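Local coordinates for uroporphyrin-III C-methyltransferase (Thermus thermophilus, PDB 1VE2), which probably transfers methyl groups from S-adenosyl-L-methionine to uroporphyrinogen III, a step of tetrapyrrole biosynthesis, at residues M1-L7 / G106-V112; L150-L156 / R171-F176. The contacts are given in a common frame with arbitrary orientation. Residues are numbered along the deposited sequence.

Contact 1: residues M1-L7 / G106-V112; sequences MRGKVYL and GIPFEVV
Residues 4-7 and 109-112 are extended and run side by side as parallel strands. Their axes approach to 4.7 Å and their directions differ by 19°. The register pairs Val5 with Phe109, Tyr6 with Glu110 and Leu7 with Val111, with CA-CA distances of 4.6, 4.9 and 4.7 Å. Four backbone hydrogen bonds hold them: Val5 N to Pro108 O (3.0 Å), Glu110 N to Val5 O (3.0 Å), Leu7 N to Glu110 O (2.9 Å) and Val112 N to Leu7 O (2.8 Å). CA-H...O contacts add to these, as from Phe109 CA to Val5 O at 3.0 Å. Through Lys4 and Tyr6, strand 4-9 also bonds to strand 80-85 on its other side, while 109-112 is outermost within this chain in a five-stranded parallel sheet. This is the N-terminal α/β domain of the tetrapyrrole methylases. Gly106, at positive phi, ends helix 95-105 in a Schellman motif, and the chain turns from it into the strand.

Charges meet on the Tyr6 and Glu110 face. Lys4 is all-trans and brings NZ to Glu110 OE1 in a very short salt bridge of 2.4 Å. Lys4 NZ also donates to Tyr6 OH at 3.2 Å. Glu110 OE2 has a second partner in Lys21.

Apolar packing fills the other face. Val5 CG2 lies 3.9 Å from Ile107 CG2, and Leu7 CD1 is 4.2 Å from Val111 CG2. Phe109, with chi1 p, reaches helix 95-105, while Ile107 packs on helix 64-76. Before the strand, Met1 SD rests 3.7 Å from Pro108 CD.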
loop_
_atom_site.group_PDB
_atom_site.type_symbol
_atom_site.label_atom_id
_atom_site.label_comp_id
_atom_site.label_asym_id
_atom_site.label_seq_id
_atom_site.Cartn_x
_atom_site.Cartn_y
_atom_site.Cartn_z
ATOM N N MET A 1 24.261 -21.008 1.290
ATOM C CA MET A 1 24.162 -20.721 -0.168
ATOM C C MET A 1 24.608 -19.296 -0.469
ATOM O O MET A 1 24.480 -18.409 0.372
ATOM C CB MET A 1 22.719 -20.902 -0.643
ATOM C CG MET A 1 22.533 -22.005 -1.665
ATOM S SD MET A 1 20.880 -21.987 -2.383
ATOM C CE MET A 1 20.122 -23.355 -1.537
ATOM N N ARG A 2 25.138 -19.081 -1.668
ATOM C CA ARG A 2 25.577 -17.753 -2.083
ATOM C C ARG A 2 24.393 -17.151 -2.835
ATOM O O ARG A 2 24.143 -15.944 -2.783
ATOM C CB ARG A 2 26.783 -17.863 -3.018
ATOM C CG ARG A 2 27.654 -16.611 -3.118
ATOM C CD ARG A 2 26.953 -15.412 -3.748
ATOM N NE ARG A 2 26.716 -14.353 -2.768
ATOM C CZ ARG A 2 26.826 -13.051 -3.014
ATOM N NH1 ARG A 2 27.172 -12.623 -4.219
ATOM N NH2 ARG A 2 26.594 -12.174 -2.046
ATOM N N GLY A 3 23.664 -18.021 -3.526
ATOM C CA GLY A 3 22.510 -17.589 -4.285
ATOM C C GLY A 3 21.427 -17.026 -3.387
ATOM O O GLY A 3 21.265 -17.444 -2.240
ATOM N N LYS A 4 20.686 -16.062 -3.915
ATOM C CA LYS A 4 19.611 -15.438 -3.165
ATOM C C LYS A 4 18.698 -14.717 -4.130
ATOM O O LYS A 4 19.146 -14.176 -5.137
ATOM C CB LYS A 4 20.173 -14.446 -2.150
ATOM C CG LYS A 4 19.119 -13.767 -1.295
ATOM C CD LYS A 4 19.776 -12.977 -0.175
ATOM C CE LYS A 4 18.745 -12.360 0.755
ATOM N NZ LYS A 4 19.407 -11.572 1.833
ATOM N N VAL A 5 17.411 -14.700 -3.813
ATOM C CA VAL A 5 16.445 -14.048 -4.674
ATOM C C VAL A 5 15.704 -12.968 -3.903
ATOM O O VAL A 5 15.281 -13.178 -2.765
ATOM C CB VAL A 5 15.413 -15.066 -5.220
ATOM C CG1 VAL A 5 14.360 -14.343 -6.051
ATOM C CG2 VAL A 5 16.124 -16.136 -6.056
ATOM N N TYR A 6 15.565 -11.805 -4.526
ATOM C CA TYR A 6 14.832 -10.706 -3.913
ATOM C C TYR A 6 13.592 -10.477 -4.760
ATOM O O TYR A 6 13.699 -10.374 -5.984
ATOM C CB TYR A 6 15.658 -9.418 -3.924
ATOM C CG TYR A 6 16.802 -9.388 -2.939
ATOM C CD1 TYR A 6 16.607 -8.953 -1.631
ATOM C CD2 TYR A 6 18.083 -9.783 -3.321
ATOM C CE1 TYR A 6 17.663 -8.905 -0.722
ATOM C CE2 TYR A 6 19.148 -9.743 -2.418
ATOM C CZ TYR A 6 18.928 -9.300 -1.123
ATOM O OH TYR A 6 19.974 -9.248 -0.228
ATOM N N LEU A 7 12.420 -10.441 -4.134
ATOM C CA LEU A 7 11.190 -10.143 -4.885
ATOM C C LEU A 7 11.030 -8.660 -4.574
ATOM O O LEU A 7 10.717 -8.281 -3.442
ATOM C CB LEU A 7 10.002 -10.964 -4.365
ATOM C CG LEU A 7 10.189 -12.493 -4.404
ATOM C CD1 LEU A 7 8.851 -13.153 -4.066
ATOM C CD2 LEU A 7 10.664 -12.960 -5.788
ATOM N N GLY A 106 13.948 -24.367 -1.128
ATOM C CA GLY A 106 15.059 -24.153 -0.215
ATOM C C GLY A 106 15.990 -23.034 -0.656
ATOM O O GLY A 106 17.178 -23.046 -0.340
ATOM N N ILE A 107 15.447 -22.058 -1.383
ATOM C CA ILE A 107 16.231 -20.930 -1.881
ATOM C C ILE A 107 16.103 -19.712 -0.972
ATOM O O ILE A 107 14.994 -19.270 -0.668
ATOM C CB ILE A 107 15.762 -20.509 -3.297
ATOM C CG1 ILE A 107 15.854 -21.696 -4.256
ATOM C CG2 ILE A 107 16.598 -19.345 -3.805
ATOM C CD1 ILE A 107 17.243 -22.295 -4.366
ATOM N N PRO A 108 17.237 -19.153 -0.518
ATOM C CA PRO A 108 17.123 -17.977 0.351
ATOM C C PRO A 108 16.474 -16.829 -0.426
ATOM O O PRO A 108 16.809 -16.593 -1.588
ATOM C CB PRO A 108 18.580 -17.679 0.721
ATOM C CG PRO A 108 19.222 -19.039 0.679
ATOM C CD PRO A 108 18.630 -19.626 -0.588
ATOM N N PHE A 109 15.528 -16.132 0.198
ATOM C CA PHE A 109 14.873 -15.014 -0.480
ATOM C C PHE A 109 14.378 -13.961 0.499
ATOM O O PHE A 109 14.179 -14.238 1.683
ATOM C CB PHE A 109 13.698 -15.519 -1.334
ATOM C CG PHE A 109 12.484 -15.903 -0.538
ATOM C CD1 PHE A 109 11.471 -14.973 -0.295
ATOM C CD2 PHE A 109 12.363 -17.182 -0.004
ATOM C CE1 PHE A 109 10.348 -15.317 0.474
ATOM C CE2 PHE A 109 11.245 -17.536 0.766
ATOM C CZ PHE A 109 10.238 -16.595 1.003
ATOM N N GLU A 110 14.203 -12.743 -0.005
ATOM C CA GLU A 110 13.691 -11.635 0.786
ATOM C C GLU A 110 12.718 -10.879 -0.095
ATOM O O GLU A 110 12.889 -10.827 -1.317
ATOM C CB GLU A 110 14.803 -10.675 1.217
ATOM C CG GLU A 110 15.797 -11.252 2.185
ATOM C CD GLU A 110 16.741 -10.201 2.751
ATOM O OE1 GLU A 110 17.772 -10.594 3.336
ATOM O OE2 GLU A 110 16.453 -8.990 2.620
ATOM N N VAL A 111 11.700 -10.294 0.523
ATOM C CA VAL A 111 10.713 -9.525 -0.226
ATOM C C VAL A 111 10.898 -8.059 0.152
ATOM O O VAL A 111 10.978 -7.714 1.335
ATOM C CB VAL A 111 9.278 -9.998 0.100
ATOM C CG1 VAL A 111 8.256 -9.166 -0.676
ATOM C CG2 VAL A 111 9.145 -11.486 -0.254
ATOM N N VAL A 112 10.987 -7.213 -0.868
ATOM C CA VAL A 112 11.197 -5.783 -0.702
ATOM C C VAL A 112 9.934 -5.048 -1.125
ATOM O O VAL A 112 9.631 -4.954 -2.316
ATOM C CB VAL A 112 12.375 -5.323 -1.568
ATOM C CG1 VAL A 112 12.620 -3.827 -1.392
ATOM C CG2 VAL A 112 13.613 -6.123 -1.200
#

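Contact 2: residues L150-L156 / R171-F176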
loop_
_atom_site.group_PDB
_atom_site.type_symbol
_atom_site.label_atom_id
_atom_site.label_comp_id
_atom_site.label_asym_id
_atom_site.label_seq_id
_atom_site.Cartn_x
_atom_site.Cartn_y
_atom_site.Cartn_z
ATOM N N LEU A 150 -18.027 -8.894 -6.431
ATOM C CA LEU A 150 -17.071 -7.880 -6.012
ATOM C C LEU A 150 -17.096 -7.792 -4.488
ATOM O O LEU A 150 -18.090 -8.153 -3.855
ATOM C CB LEU A 150 -17.456 -6.517 -6.596
ATOM C CG LEU A 150 -17.214 -6.237 -8.080
ATOM C CD1 LEU A 150 -17.931 -4.955 -8.481
ATOM C CD2 LEU A 150 -15.718 -6.113 -8.345
ATOM N N PRO A 151 -15.995 -7.327 -3.874
ATOM C CA PRO A 151 -15.999 -7.222 -2.412
ATOM C C PRO A 151 -16.937 -6.098 -1.994
ATOM O O PRO A 151 -17.486 -5.399 -2.850
ATOM C CB PRO A 151 -14.533 -6.916 -2.075
ATOM C CG PRO A 151 -14.020 -6.229 -3.305
ATOM C CD PRO A 151 -14.667 -7.016 -4.432
ATOM N N ARG A 152 -17.132 -5.937 -0.684
ATOM C CA ARG A 152 -17.987 -4.876 -0.146
ATOM C C ARG A 152 -17.193 -4.008 0.825
ATOM O O ARG A 152 -16.677 -4.503 1.825
ATOM C CB ARG A 152 -19.186 -5.447 0.617
ATOM C CG ARG A 152 -20.256 -6.111 -0.229
ATOM C CD ARG A 152 -21.439 -6.491 0.651
ATOM N NE ARG A 152 -22.478 -7.217 -0.076
ATOM C CZ ARG A 152 -23.249 -6.688 -1.024
ATOM N NH1 ARG A 152 -23.111 -5.415 -1.378
ATOM N NH2 ARG A 152 -24.162 -7.439 -1.622
ATOM N N ALA A 153 -17.105 -2.716 0.526
ATOM C CA ALA A 153 -16.397 -1.762 1.375
ATOM C C ALA A 153 -16.955 -0.386 1.016
ATOM O O ALA A 153 -17.613 -0.240 -0.020
ATOM C CB ALA A 153 -14.899 -1.818 1.095
ATOM N N ASP A 154 -16.703 0.618 1.845
ATOM C CA ASP A 154 -17.220 1.955 1.545
ATOM C C ASP A 154 -16.607 2.520 0.275
ATOM O O ASP A 154 -17.256 3.279 -0.447
ATOM C CB ASP A 154 -16.965 2.910 2.707
ATOM C CG ASP A 154 -17.770 2.546 3.940
ATOM O OD1 ASP A 154 -18.786 1.836 3.795
ATOM O OD2 ASP A 154 -17.391 2.971 5.044
ATOM N N THR A 155 -15.354 2.153 0.020
ATOM C CA THR A 155 -14.630 2.594 -1.172
ATOM C C THR A 155 -14.090 1.359 -1.877
ATOM O O THR A 155 -13.446 0.512 -1.251
ATOM C CB THR A 155 -13.415 3.487 -0.826
ATOM O OG1 THR A 155 -13.846 4.637 -0.088
ATOM C CG2 THR A 155 -12.702 3.942 -2.110
ATOM N N LEU A 156 -14.354 1.248 -3.177
ATOM C CA LEU A 156 -13.860 0.116 -3.942
ATOM C C LEU A 156 -12.832 0.559 -4.974
ATOM O O LEU A 156 -13.068 1.505 -5.725
ATOM C CB LEU A 156 -15.010 -0.590 -4.652
ATOM C CG LEU A 156 -14.622 -1.696 -5.630
ATOM C CD1 LEU A 156 -13.934 -2.850 -4.896
ATOM C CD2 LEU A 156 -15.888 -2.187 -6.329
ATOM N N ARG A 171 -22.010 -4.600 -12.857
ATOM C CA ARG A 171 -21.463 -5.153 -11.629
ATOM C C ARG A 171 -21.268 -4.139 -10.516
ATOM O O ARG A 171 -21.471 -4.456 -9.349
ATOM C CB ARG A 171 -20.150 -5.884 -11.937
ATOM C CG ARG A 171 -20.313 -7.396 -11.982
ATOM C CD ARG A 171 -21.524 -7.796 -12.823
ATOM N NE ARG A 171 -21.919 -9.187 -12.611
ATOM C CZ ARG A 171 -23.033 -9.724 -13.099
ATOM N NH1 ARG A 171 -23.861 -8.986 -13.829
ATOM N NH2 ARG A 171 -23.323 -10.996 -12.859
ATOM N N LEU A 172 -20.879 -2.920 -10.872
ATOM C CA LEU A 172 -20.681 -1.881 -9.868
ATOM C C LEU A 172 -22.029 -1.500 -9.273
ATOM O O LEU A 172 -22.117 -1.088 -8.117
ATOM C CB LEU A 172 -20.019 -0.639 -10.478
ATOM C CG LEU A 172 -18.594 -0.764 -11.026
ATOM C CD1 LEU A 172 -18.140 0.584 -11.548
ATOM C CD2 LEU A 172 -17.647 -1.248 -9.933
ATOM N N LEU A 173 -23.081 -1.649 -10.072
ATOM C CA LEU A 173 -24.432 -1.329 -9.625
ATOM C C LEU A 173 -24.880 -2.290 -8.528
ATOM O O LEU A 173 -25.790 -1.986 -7.755
ATOM C CB LEU A 173 -25.403 -1.383 -10.810
ATOM C CG LEU A 173 -25.209 -0.276 -11.848
ATOM C CD1 LEU A 173 -26.082 -0.539 -13.067
ATOM C CD2 LEU A 173 -25.548 1.065 -11.223
ATOM N N GLU A 174 -24.232 -3.450 -8.466
ATOM C CA GLU A 174 -24.548 -4.452 -7.457
ATOM C C GLU A 174 -23.887 -4.106 -6.122
ATOM O O GLU A 174 -24.057 -4.820 -5.135
ATOM C CB GLU A 174 -24.064 -5.828 -7.905
ATOM C CG GLU A 174 -24.656 -6.313 -9.208
ATOM C CD GLU A 174 -24.149 -7.687 -9.583
ATOM O OE1 GLU A 174 -22.921 -7.843 -9.767
ATOM O OE2 GLU A 174 -24.980 -8.614 -9.691
ATOM N N ARG A 175 -23.133 -3.011 -6.100
ATOM C CA ARG A 175 -22.444 -2.582 -4.887
ATOM C C ARG A 175 -22.670 -1.106 -4.600
ATOM O O ARG A 175 -22.649 -0.685 -3.444
ATOM C CB ARG A 175 -20.940 -2.845 -5.017
ATOM C CG ARG A 175 -20.566 -4.316 -5.098
ATOM C CD ARG A 175 -20.591 -4.978 -3.730
ATOM N NE ARG A 175 -20.260 -6.399 -3.812
ATOM C CZ ARG A 175 -21.146 -7.372 -4.002
ATOM N NH1 ARG A 175 -22.437 -7.086 -4.126
ATOM N NH2 ARG A 175 -20.741 -8.635 -4.067
ATOM N N PHE A 176 -22.886 -0.327 -5.659
ATOM C CA PHE A 176 -23.096 1.110 -5.527
ATOM C C PHE A 176 -24.248 1.614 -6.392
ATOM O O PHE A 176 -24.518 1.071 -7.463
ATOM C CB PHE A 176 -21.825 1.853 -5.940
ATOM C CG PHE A 176 -20.623 1.498 -5.117
ATOM C CD1 PHE A 176 -20.347 2.180 -3.938
ATOM C CD2 PHE A 176 -19.769 0.472 -5.513
ATOM C CE1 PHE A 176 -19.236 1.848 -3.170
ATOM C CE2 PHE A 176 -18.656 0.135 -4.747
ATOM C CZ PHE A 176 -18.392 0.825 -3.576
HETATM O O HOH W 1 -20.526 -8.392 -7.319
#
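Arg175 has the guanidinium of Arg152 over one face, with the two planes well tilted from parallel. Arg152 NH2 and Arg175 NH1 are 3.1 Å apart, two donors of like charge with no bond between them. The edge of the Arg175 group serves the backbone instead. Arg175 NE and NH2 both donate to Leu150 O, at 2.8 and 2.7 Å, and Arg175 NE makes a weak bond to Pro151 O at 3.1 Å. Arg175 NH1 turns back to Glu174 O at 3.0 Å. A water accepts from Leu150 N at 2.7 Å. Beneath the arginines the packing is apolar. Leu172 CD2 meets Leu150 CD1 at 4.0 Å and Leu156 CD2 at 4.1 Å. Phe176 CE2 lies 3.7 Å from Leu156 CB, and the ring edge faces Asp154 O. Arg152 also packs on Arg152 of the second subunit. The contact thus joins the end of helix 168-173 to the chain entering strand 155-159, with strand 138-142 on one side of that strand and 214-218 on the other.

The two contacts lie on opposite sides of the chain's centre, their centres about 38 Å apart, and share no secondary structure element. Contact 1 joins two neighbouring strands of the parallel sheet. Contact 2 joins a helix end to the loop before a strand of the mixed sheet and to that strand's start. Both are partly buried, with apolar packing on the inner side and charge nearer the surface. Their polar chemistry differs. In contact 1 backbone bonds backbone in strand register, and opposite charges pair. In contact 2 an arginine side chain bonds backbone carbonyls, and two like charges lie close together. Each also touches the second subunit, contact 1 through Val111 and contact 2 through residues 151-153.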